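Local coordinates for pectate lyase (Erwinia chrysanthemi, PDB 1RU4), which cleaves pectate, the galacturonate polymer of plant cell walls, by an eliminative reaction, and is built as a right-handed parallel beta-helix, at residues S9-K14 with P81-A86; Y17-N22 with E49-K54; S137-E142 with S161-I166; N196-C201 with Q218-E223. One frame throughout, in Å; residues are numbered along the deposited sequence.

Contact 1. Residues S9-K14 with P81-A86; sequences SGISTK and PIYVAA
The phenol ring of Tyr83 carries Ile11 on one face: methyl CG2 stands over the middle of the ring, 3.5 Å from its centroid and only 7° off the ring normal, a CH-pi contact. All six ring carbons therefore lie at nearly equal distances from this methyl. The other branch of Ile11 runs past the CD2 side of the ring, and its end, CD1, sits between the ring edge at CD2 and Ala85, 3.7 Å from Ala85 CB. With CG1 anti to the carbonyl carbon (chi1 -66°), Ile11 straddles two outward-pointing residues of strand 82-86. Past the ring, the hydroxyl of Tyr83 meets the loop backbone through water. One water accepts from Ser12 N and lies 3.1 Å from Tyr83 OH; another donates to Ser12 O and lies 2.9 Å from Tyr83 OH. At the opposite end of the contact, Ser9 OG donates to Ala86 O at 2.7 Å, approaching in the carbonyl plane. The same hydroxyl oxygen is also bonded to the backbone N of Cys89, whose disulfide to Cys3 ties down the same N-terminal region. Leu50 of the adjoining strand 50-53 lines the bed for Ile11 as well. The loop thus runs roughly antiparallel to strand 82-86 without pairing with it in a sheet, an N-terminal segment laid along the outer surface of a parallel beta-helix.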
# COMPACT_ATOMS: atom_id res chain seq x y z
N SER A 9 1.95 1.06 -22.02
CA SER A 9 1.69 1.71 -20.74
C SER A 9 2.92 2.37 -20.10
O SER A 9 3.15 2.25 -18.90
CB SER A 9 1.08 0.69 -19.77
OG SER A 9 -0.07 0.09 -20.35
N GLY A 10 3.72 3.05 -20.92
CA GLY A 10 4.88 3.77 -20.42
C GLY A 10 6.18 2.98 -20.37
O GLY A 10 7.23 3.54 -20.06
N ILE A 11 6.12 1.70 -20.71
CA ILE A 11 7.28 0.82 -20.65
C ILE A 11 8.08 0.76 -21.95
O ILE A 11 7.52 0.62 -23.04
CB ILE A 11 6.84 -0.61 -20.24
CG1 ILE A 11 6.30 -0.60 -18.81
CG2 ILE A 11 8.01 -1.59 -20.38
CD1 ILE A 11 5.58 -1.87 -18.41
N SER A 12 9.40 0.88 -21.83
CA SER A 12 10.31 0.74 -22.97
C SER A 12 10.87 -0.68 -22.96
O SER A 12 11.49 -1.10 -21.98
CB SER A 12 11.47 1.74 -22.88
OG SER A 12 11.02 3.07 -23.06
N THR A 13 10.65 -1.43 -24.04
CA THR A 13 11.10 -2.82 -24.09
C THR A 13 11.57 -3.26 -25.48
O THR A 13 11.15 -2.70 -26.50
CB THR A 13 9.98 -3.77 -23.60
OG1 THR A 13 10.48 -5.11 -23.55
CG2 THR A 13 8.78 -3.72 -24.53
N LYS A 14 12.43 -4.27 -25.50
CA LYS A 14 12.99 -4.79 -26.74
C LYS A 14 12.16 -5.93 -27.33
O LYS A 14 12.36 -6.33 -28.47
CB LYS A 14 14.42 -5.28 -26.51
CG LYS A 14 14.54 -6.45 -25.54
CD LYS A 14 15.98 -6.89 -25.36
CE LYS A 14 16.09 -8.03 -24.36
NZ LYS A 14 17.51 -8.44 -24.13
N PRO A 81 14.52 -4.98 -16.03
CA PRO A 81 13.54 -5.75 -15.25
C PRO A 81 12.68 -6.61 -16.17
O PRO A 81 12.66 -6.40 -17.38
CB PRO A 81 12.69 -4.66 -14.60
CG PRO A 81 13.55 -3.42 -14.65
CD PRO A 81 14.19 -3.54 -16.00
N ILE A 82 12.01 -7.60 -15.59
CA ILE A 82 11.02 -8.36 -16.34
C ILE A 82 9.69 -7.65 -16.09
O ILE A 82 9.22 -7.57 -14.95
CB ILE A 82 10.90 -9.83 -15.87
CG1 ILE A 82 12.23 -10.56 -16.09
CG2 ILE A 82 9.79 -10.53 -16.63
CD1 ILE A 82 12.25 -11.97 -15.55
N TYR A 83 9.13 -7.08 -17.15
CA TYR A 83 7.89 -6.32 -17.07
C TYR A 83 6.64 -7.16 -17.27
O TYR A 83 6.59 -8.01 -18.16
CB TYR A 83 7.89 -5.20 -18.11
CG TYR A 83 8.99 -4.17 -17.97
CD1 TYR A 83 10.14 -4.24 -18.75
CD2 TYR A 83 8.84 -3.07 -17.12
CE1 TYR A 83 11.12 -3.25 -18.69
CE2 TYR A 83 9.81 -2.08 -17.05
CZ TYR A 83 10.95 -2.17 -17.84
OH TYR A 83 11.90 -1.17 -17.79
N VAL A 84 5.63 -6.92 -16.44
CA VAL A 84 4.32 -7.56 -16.57
C VAL A 84 3.31 -6.43 -16.45
O VAL A 84 3.21 -5.80 -15.39
CB VAL A 84 4.08 -8.61 -15.45
CG1 VAL A 84 2.70 -9.25 -15.61
CG2 VAL A 84 5.15 -9.69 -15.48
N ALA A 85 2.59 -6.13 -17.53
CA ALA A 85 1.69 -4.99 -17.51
C ALA A 85 0.46 -5.11 -18.40
O ALA A 85 0.49 -5.72 -19.47
CB ALA A 85 2.46 -3.72 -17.87
N ALA A 86 -0.64 -4.51 -17.94
CA ALA A 86 -1.86 -4.44 -18.72
C ALA A 86 -1.67 -3.36 -19.79
O ALA A 86 -1.16 -2.27 -19.50
CB ALA A 86 -3.05 -4.10 -17.83
O HOH W 1 10.49 1.18 -19.16
O HOH W 2 13.49 -1.18 -20.20

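Contact 2. Residues Y17-N22 with E49-K54; sequences YYVAPN and ELILLK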
# COMPACT_ATOMS: atom_id res chain seq x y z
N TYR A 17 5.55 -9.85 -25.47
CA TYR A 17 4.81 -11.10 -25.54
C TYR A 17 3.35 -10.77 -25.29
O TYR A 17 2.97 -10.39 -24.17
CB TYR A 17 5.30 -12.09 -24.48
CG TYR A 17 6.74 -12.50 -24.64
CD1 TYR A 17 7.75 -11.85 -23.94
CD2 TYR A 17 7.10 -13.53 -25.51
CE1 TYR A 17 9.09 -12.21 -24.10
CE2 TYR A 17 8.43 -13.90 -25.68
CZ TYR A 17 9.42 -13.24 -24.97
OH TYR A 17 10.74 -13.59 -25.15
N TYR A 18 2.53 -10.86 -26.33
CA TYR A 18 1.11 -10.56 -26.23
C TYR A 18 0.34 -11.71 -25.59
O TYR A 18 0.35 -12.84 -26.08
CB TYR A 18 0.52 -10.23 -27.60
CG TYR A 18 1.00 -8.92 -28.18
CD1 TYR A 18 2.24 -8.82 -28.82
CD2 TYR A 18 0.19 -7.78 -28.13
CE1 TYR A 18 2.66 -7.62 -29.39
CE2 TYR A 18 0.60 -6.58 -28.70
CZ TYR A 18 1.83 -6.51 -29.33
OH TYR A 18 2.23 -5.33 -29.91
N VAL A 19 -0.34 -11.40 -24.49
CA VAL A 19 -1.08 -12.38 -23.70
C VAL A 19 -2.54 -11.95 -23.53
O VAL A 19 -2.84 -10.76 -23.45
CB VAL A 19 -0.42 -12.56 -22.31
CG1 VAL A 19 -1.29 -13.40 -21.38
CG2 VAL A 19 0.95 -13.20 -22.47
N ALA A 20 -3.44 -12.93 -23.50
CA ALA A 20 -4.86 -12.69 -23.28
C ALA A 20 -5.42 -13.85 -22.46
O ALA A 20 -4.80 -14.91 -22.38
CB ALA A 20 -5.59 -12.56 -24.61
N PRO A 21 -6.60 -13.65 -21.83
CA PRO A 21 -7.21 -14.72 -21.03
C PRO A 21 -7.45 -16.01 -21.81
O PRO A 21 -7.32 -17.11 -21.27
CB PRO A 21 -8.53 -14.09 -20.58
CG PRO A 21 -8.17 -12.64 -20.45
CD PRO A 21 -7.37 -12.40 -21.71
N ASN A 22 -7.79 -15.88 -23.09
CA ASN A 22 -8.03 -17.04 -23.94
C ASN A 22 -6.81 -17.44 -24.77
O ASN A 22 -6.92 -18.19 -25.74
CB ASN A 22 -9.24 -16.80 -24.86
CG ASN A 22 -9.01 -15.69 -25.87
OD1 ASN A 22 -8.10 -14.88 -25.73
ND2 ASN A 22 -9.86 -15.64 -26.89
N GLU A 49 12.39 -7.63 -21.14
CA GLU A 49 11.25 -7.90 -22.00
C GLU A 49 9.93 -7.71 -21.26
O GLU A 49 9.91 -7.57 -20.03
CB GLU A 49 11.36 -9.31 -22.60
CG GLU A 49 12.64 -9.49 -23.42
CD GLU A 49 12.79 -10.87 -24.04
OE1 GLU A 49 13.58 -10.99 -24.99
OE2 GLU A 49 12.13 -11.82 -23.58
N LEU A 50 8.83 -7.71 -22.01
CA LEU A 50 7.52 -7.39 -21.45
C LEU A 50 6.41 -8.39 -21.77
O LEU A 50 6.17 -8.73 -22.93
CB LEU A 50 7.10 -6.00 -21.93
CG LEU A 50 5.63 -5.55 -21.85
CD1 LEU A 50 5.19 -5.37 -20.40
CD2 LEU A 50 5.46 -4.25 -22.61
N ILE A 51 5.73 -8.84 -20.72
CA ILE A 51 4.53 -9.66 -20.88
C ILE A 51 3.38 -8.66 -20.89
O ILE A 51 3.02 -8.08 -19.85
CB ILE A 51 4.36 -10.66 -19.71
CG1 ILE A 51 5.54 -11.64 -19.68
CG2 ILE A 51 3.05 -11.43 -19.86
CD1 ILE A 51 5.47 -12.65 -18.56
N LEU A 52 2.85 -8.39 -22.08
CA LEU A 52 1.77 -7.41 -22.24
C LEU A 52 0.41 -8.09 -22.18
O LEU A 52 0.05 -8.89 -23.05
CB LEU A 52 1.94 -6.66 -23.56
CG LEU A 52 1.04 -5.44 -23.76
CD1 LEU A 52 1.38 -4.37 -22.74
CD2 LEU A 52 1.22 -4.90 -25.17
N LEU A 53 -0.35 -7.76 -21.14
CA LEU A 53 -1.65 -8.36 -20.89
C LEU A 53 -2.81 -7.58 -21.49
O LEU A 53 -2.93 -6.37 -21.27
CB LEU A 53 -1.87 -8.48 -19.38
CG LEU A 53 -0.78 -9.20 -18.58
CD1 LEU A 53 -0.95 -8.92 -17.09
CD2 LEU A 53 -0.83 -10.70 -18.85
N LYS A 54 -3.66 -8.26 -22.24
CA LYS A 54 -4.88 -7.65 -22.73
C LYS A 54 -5.74 -7.36 -21.50
O LYS A 54 -5.85 -8.20 -20.61
CB LYS A 54 -5.63 -8.62 -23.66
CG LYS A 54 -6.93 -8.08 -24.22
CD LYS A 54 -7.69 -9.16 -24.96
CE LYS A 54 -9.05 -8.66 -25.43
NZ LYS A 54 -9.83 -9.75 -26.08
O HOH W 3 -8.49 -12.44 -27.00
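Val19 fits between two neighbours on strand 50-53, one for each methyl. Its CG2 meets Ile51 CG2 at 3.8 Å, the two side chains slanting across one another, while CG1 lies alongside Leu53 and touches CD2 at 3.7 Å. The split follows from a chi1 of 171°, which sends one methyl toward Leu53 and the other back toward Ile51. On the opposite face of the sheet, Tyr18 and Leu52 lie side by side, the ring carbon CE2 of Tyr18 resting 4.0 Å from Leu52 CD2. These strands are the first rungs of a parallel beta-helix: Tyr17, Val19, Ile51 and Leu53 all point to the side where helix 38-44 packs, with Ala41 seated against both Val19 and Ile51, consistent with a cap on this end of the coil. Tyr17 reaches back along the strand edge, its hydroxyl OH donating to Glu49 OE2 at 2.7 Å. That oxygen lies in the plane of the ring, yet the hydroxyl comes from above the carboxylate plane, the two flat groups being turned 57° apart. Asn46 N supplies a second bond to OE2. Backbone bonds join the strands from Tyr17 N to Leu50 O through Lys54 N to Val19 O (2.9 Å). Beyond them, the extended chain of Lys54 passes Ala20, its CD 4.0 Å from Ala20 CB, and its amine shares a water with Asn22 OD1.

Contact 3. Residues S137-E142 with S161-I166; sequences SHNTFE and SYNTVI
Ser137 and Ser161 meet through their hydroxyls, OG to OG at 2.8 Å, at the start of a ladder of polar contacts. Next along it, Asn163 OD1 accepts from the backbone N of Asn139 at 3.0 Å and, weakly, from Asn139 ND2. Both asparagines share the same two torsions, CG anti to the carbonyl carbon (chi1 -62° and -64°) and the amide turned alike about chi2, so the amides lie side by side with planes 2° apart. The pattern repeats in both directions: Asn139 OD1 takes Trp117 N, Asn196 OD1 takes Asn163 N, and the ND2 groups of Asn139 and Asn163 bond to Gly114 O and Gly136 O. This is the asparagine ladder of parallel beta-helices, in which stacked amides link successive coils and meet backbone N-H and C=O groups inside them. Backbone pairing continues the rungs where the strands begin: Thr164 N to Asn139 O, Phe141 N to Thr164 O (3.0 Å) and Ile166 N to Phe141 O (2.8 Å). A water bridges the two segments, donating to Asn139 O and Tyr162 O and accepting from Thr164 OG1. Among the aromatic groups, Tyr162 places its CB over a face of the His138 ring, 3.9 Å from the centroid; the two rings are almost parallel but slid so far that they barely overlap, whereas Tyr116 does stack with His138. Apolar contact is looser. On the face shared by Thr140 and Ile166, Thr140 CG2 lies 4.0 Å from Ile166 CD1; inside the coil Phe141 CD1 lies 4.4 Å from Val165 CG2, and Phe141 meets the ring of Phe119.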
# COMPACT_ATOMS: atom_id res chain seq x y z
N SER A 137 13.92 -9.35 -4.20
CA SER A 137 14.37 -7.97 -4.03
C SER A 137 14.35 -7.15 -5.31
O SER A 137 14.31 -7.69 -6.42
CB SER A 137 15.79 -7.96 -3.44
OG SER A 137 15.81 -8.57 -2.16
N HIS A 138 14.35 -5.82 -5.15
CA HIS A 138 14.37 -4.87 -6.26
C HIS A 138 13.17 -5.00 -7.19
O HIS A 138 13.26 -4.73 -8.39
CB HIS A 138 15.67 -5.00 -7.05
CG HIS A 138 16.90 -4.71 -6.24
ND1 HIS A 138 17.27 -3.43 -5.88
CD2 HIS A 138 17.83 -5.53 -5.71
CE1 HIS A 138 18.38 -3.47 -5.17
NE2 HIS A 138 18.74 -4.74 -5.05
N ASN A 139 12.04 -5.41 -6.63
CA ASN A 139 10.80 -5.55 -7.38
C ASN A 139 9.97 -4.28 -7.25
O ASN A 139 10.06 -3.56 -6.26
CB ASN A 139 10.00 -6.75 -6.86
CG ASN A 139 10.74 -8.06 -7.03
OD1 ASN A 139 11.04 -8.48 -8.14
ND2 ASN A 139 11.04 -8.71 -5.91
N THR A 140 9.17 -3.99 -8.28
CA THR A 140 8.33 -2.81 -8.27
C THR A 140 6.89 -3.17 -8.61
O THR A 140 6.64 -3.97 -9.51
CB THR A 140 8.84 -1.75 -9.27
OG1 THR A 140 10.19 -1.40 -8.96
CG2 THR A 140 7.98 -0.49 -9.20
N PHE A 141 5.96 -2.59 -7.86
CA PHE A 141 4.53 -2.80 -8.07
C PHE A 141 3.92 -1.42 -8.25
O PHE A 141 3.75 -0.68 -7.27
CB PHE A 141 3.90 -3.52 -6.87
CG PHE A 141 4.53 -4.85 -6.56
CD1 PHE A 141 5.71 -4.93 -5.83
CD2 PHE A 141 3.96 -6.03 -7.04
CE1 PHE A 141 6.32 -6.16 -5.58
CE2 PHE A 141 4.56 -7.26 -6.79
CZ PHE A 141 5.75 -7.33 -6.06
N GLU A 142 3.62 -1.06 -9.49
CA GLU A 142 3.09 0.27 -9.80
C GLU A 142 1.66 0.21 -10.31
O GLU A 142 1.36 -0.55 -11.24
CB GLU A 142 3.97 0.98 -10.83
CG GLU A 142 3.47 2.39 -11.17
CD GLU A 142 4.31 3.12 -12.22
OE1 GLU A 142 5.16 2.49 -12.88
OE2 GLU A 142 4.11 4.34 -12.38
N SER A 161 13.97 -7.27 -0.01
CA SER A 161 14.56 -5.94 0.17
C SER A 161 14.48 -5.04 -1.06
O SER A 161 14.37 -5.52 -2.19
CB SER A 161 16.02 -6.08 0.61
OG SER A 161 16.80 -6.69 -0.40
N TYR A 162 14.56 -3.74 -0.82
CA TYR A 162 14.57 -2.72 -1.87
C TYR A 162 13.41 -2.85 -2.85
O TYR A 162 13.57 -2.68 -4.06
CB TYR A 162 15.92 -2.73 -2.60
CG TYR A 162 17.09 -2.59 -1.65
CD1 TYR A 162 17.90 -3.68 -1.35
CD2 TYR A 162 17.35 -1.38 -1.01
CE1 TYR A 162 18.94 -3.58 -0.43
CE2 TYR A 162 18.38 -1.26 -0.08
CZ TYR A 162 19.17 -2.37 0.20
OH TYR A 162 20.18 -2.26 1.13
N ASN A 163 12.24 -3.18 -2.31
CA ASN A 163 11.03 -3.28 -3.12
C ASN A 163 10.28 -1.96 -3.02
O ASN A 163 10.28 -1.31 -1.98
CB ASN A 163 10.16 -4.45 -2.63
CG ASN A 163 10.84 -5.79 -2.82
OD1 ASN A 163 11.11 -6.21 -3.94
ND2 ASN A 163 11.14 -6.46 -1.71
N THR A 164 9.67 -1.55 -4.13
CA THR A 164 8.96 -0.28 -4.19
C THR A 164 7.52 -0.50 -4.63
O THR A 164 7.26 -1.13 -5.65
CB THR A 164 9.65 0.69 -5.17
OG1 THR A 164 11.06 0.73 -4.89
CG2 THR A 164 9.08 2.09 -5.01
N VAL A 165 6.59 0.01 -3.82
CA VAL A 165 5.16 -0.10 -4.11
C VAL A 165 4.64 1.31 -4.36
O VAL A 165 4.60 2.14 -3.45
CB VAL A 165 4.41 -0.76 -2.93
CG1 VAL A 165 2.95 -0.98 -3.29
CG2 VAL A 165 5.07 -2.09 -2.57
N ILE A 166 4.27 1.57 -5.61
CA ILE A 166 3.88 2.90 -6.07
C ILE A 166 2.41 2.95 -6.51
O ILE A 166 1.97 2.11 -7.30
CB ILE A 166 4.72 3.31 -7.30
CG1 ILE A 166 6.21 3.16 -7.01
CG2 ILE A 166 4.39 4.75 -7.72
CD1 ILE A 166 7.09 3.26 -8.24
O HOH W 4 12.25 -1.42 -6.31

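Contact 4. Residues N196-C201 with Q218-E223; sequences NRFVGC and QKVVIE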
# COMPACT_ATOMS: atom_id res chain seq x y z
N ASN A 196 12.57 -1.18 1.74
CA ASN A 196 11.21 -1.26 1.21
C ASN A 196 10.46 0.06 1.38
O ASN A 196 10.52 0.69 2.44
CB ASN A 196 10.46 -2.42 1.86
CG ASN A 196 11.09 -3.77 1.54
OD1 ASN A 196 11.35 -4.08 0.37
ND2 ASN A 196 11.36 -4.56 2.57
N ARG A 197 9.79 0.50 0.32
CA ARG A 197 9.14 1.81 0.28
C ARG A 197 7.74 1.77 -0.32
O ARG A 197 7.48 1.00 -1.24
CB ARG A 197 9.97 2.80 -0.53
CG ARG A 197 11.37 3.05 -0.00
CD ARG A 197 12.10 4.04 -0.89
NE ARG A 197 11.45 5.35 -0.92
CZ ARG A 197 12.01 6.45 -1.40
NH1 ARG A 197 13.24 6.42 -1.89
NH2 ARG A 197 11.35 7.60 -1.37
N PHE A 198 6.87 2.64 0.18
CA PHE A 198 5.49 2.78 -0.30
C PHE A 198 5.21 4.25 -0.59
O PHE A 198 5.44 5.11 0.27
CB PHE A 198 4.50 2.27 0.76
CG PHE A 198 4.63 0.80 1.05
CD1 PHE A 198 5.69 0.32 1.82
CD2 PHE A 198 3.72 -0.11 0.52
CE1 PHE A 198 5.83 -1.04 2.06
CE2 PHE A 198 3.86 -1.47 0.76
CZ PHE A 198 4.92 -1.94 1.53
N VAL A 199 4.72 4.55 -1.79
CA VAL A 199 4.43 5.93 -2.18
C VAL A 199 3.09 6.01 -2.93
O VAL A 199 2.86 5.25 -3.87
CB VAL A 199 5.54 6.52 -3.08
CG1 VAL A 199 5.29 8.00 -3.34
CG2 VAL A 199 6.91 6.33 -2.45
N GLY A 200 2.24 6.94 -2.51
CA GLY A 200 0.95 7.14 -3.16
C GLY A 200 -0.02 5.98 -3.05
O GLY A 200 -0.92 5.83 -3.87
N CYS A 201 0.14 5.17 -2.00
CA CYS A 201 -0.69 3.98 -1.81
C CYS A 201 -1.91 4.23 -0.93
O CYS A 201 -1.94 5.18 -0.15
CB CYS A 201 0.16 2.86 -1.19
SG CYS A 201 1.48 2.23 -2.26
N GLN A 218 14.06 -3.18 10.39
CA GLN A 218 14.42 -2.54 9.13
C GLN A 218 13.52 -1.34 8.84
O GLN A 218 12.29 -1.44 8.87
CB GLN A 218 14.33 -3.55 7.98
CG GLN A 218 15.18 -4.80 8.16
CD GLN A 218 16.67 -4.57 7.93
OE1 GLN A 218 17.12 -3.46 7.65
NE2 GLN A 218 17.45 -5.65 8.04
N LYS A 219 14.14 -0.20 8.54
CA LYS A 219 13.42 1.03 8.25
C LYS A 219 12.55 0.94 7.00
O LYS A 219 13.01 0.49 5.94
CB LYS A 219 14.41 2.19 8.10
CG LYS A 219 13.80 3.50 7.61
CD LYS A 219 14.83 4.61 7.59
CE LYS A 219 14.21 5.94 7.17
NZ LYS A 219 15.21 7.05 7.23
N VAL A 220 11.29 1.34 7.15
CA VAL A 220 10.35 1.42 6.04
C VAL A 220 9.96 2.88 5.85
O VAL A 220 9.81 3.62 6.83
CB VAL A 220 9.06 0.60 6.32
CG1 VAL A 220 8.07 0.75 5.16
CG2 VAL A 220 9.40 -0.86 6.52
N VAL A 221 9.84 3.30 4.60
CA VAL A 221 9.45 4.67 4.27
C VAL A 221 8.07 4.65 3.61
O VAL A 221 7.84 3.91 2.65
CB VAL A 221 10.47 5.33 3.31
CG1 VAL A 221 10.04 6.75 2.97
CG2 VAL A 221 11.85 5.35 3.95
N ILE A 222 7.15 5.46 4.15
CA ILE A 222 5.79 5.58 3.62
C ILE A 222 5.53 7.05 3.31
O ILE A 222 5.65 7.91 4.18
CB ILE A 222 4.74 5.06 4.63
CG1 ILE A 222 4.98 3.58 4.95
CG2 ILE A 222 3.32 5.26 4.08
CD1 ILE A 222 4.14 3.04 6.08
N GLU A 223 5.18 7.34 2.05
CA GLU A 223 4.97 8.72 1.61
C GLU A 223 3.68 8.88 0.83
O GLU A 223 3.29 7.98 0.07
CB GLU A 223 6.15 9.18 0.73
CG GLU A 223 7.50 9.16 1.44
CD GLU A 223 8.68 9.32 0.49
OE1 GLU A 223 8.71 8.62 -0.55
OE2 GLU A 223 9.58 10.12 0.79
O HOH W 5 12.43 -2.20 4.56
O HOH W 6 12.96 1.71 3.41
O HOH W 7 8.52 5.76 0.12
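Arg197 reaches Glu223 because its side chain, straight through chi2, bends at chi3 (63°) and swings the guanidinium along the sheet past Val221; Glu223 extends beyond CG to meet it. Arg197 NH2 donates to Glu223 OE1 at 2.9 Å, a salt bridge. The oxygen lies in the guanidinium plane and is met on its syn side but from well out of the carboxylate plane, the two flat groups being turned 61° to each other. A water accepts from Arg197 NE along the same guanidinium edge and lies 2.9 Å from Glu223 OE1, helping to hold the group in place. The methyl CG2 of Val199 lies alongside, 3.5 Å from Glu223 OE1. Each charge probably stabilises the ionised form of the other. Behind this face the strands are joined by backbone bonds from Phe198 N to Val221 O, Glu223 N to Phe198 O and Gly200 N to Glu223 O, the last at 3.0 Å. The N-terminal side is splayed: Val221 N to Asn196 O is a weak bond of 3.5 Å, and two waters bridge the backbones of Asn196 and Lys219. Here Val220 lies level with Asn196 and turns CG1 toward it, 3.7 Å from Asn196 O; the amide nitrogen ND2 of Asn196 bonds instead to Gln192 and Gly160. Within the coil, CG1 of Val220 also touches Phe198 CD1, and Phe198 packs on Phe186, Ile156 and Val165. Strand 197-199 thus lies between strands 164-166 and 221-223, while strand 259-261 flanks the latter on its other side.

In the fold
From the N terminus, contact 1 closes the outermost loop: the chain returns to residues 9-14, at strand 82-86, only after forming strands 16-19 and 50-53. Contact 2 is nested inside it, pairing those two strands, with helix 38-44 in the connection between them. The two contacts adjoin directly, since strands 50-53 and 82-86 are neighbours, with Tyr83 O and Ala85 O probably bonded to Ile51 N and Leu53 N. Contacts 3 and 4 follow in series, each closing one later coil. They adjoin too, through strands 164-166 and 197-199, whereas contacts 2 and 4 lie about 30 Å apart, centre to centre. Apart from the loop 9-14, laid on its outside, the segments sample one column of parallel strands along the beta-helix.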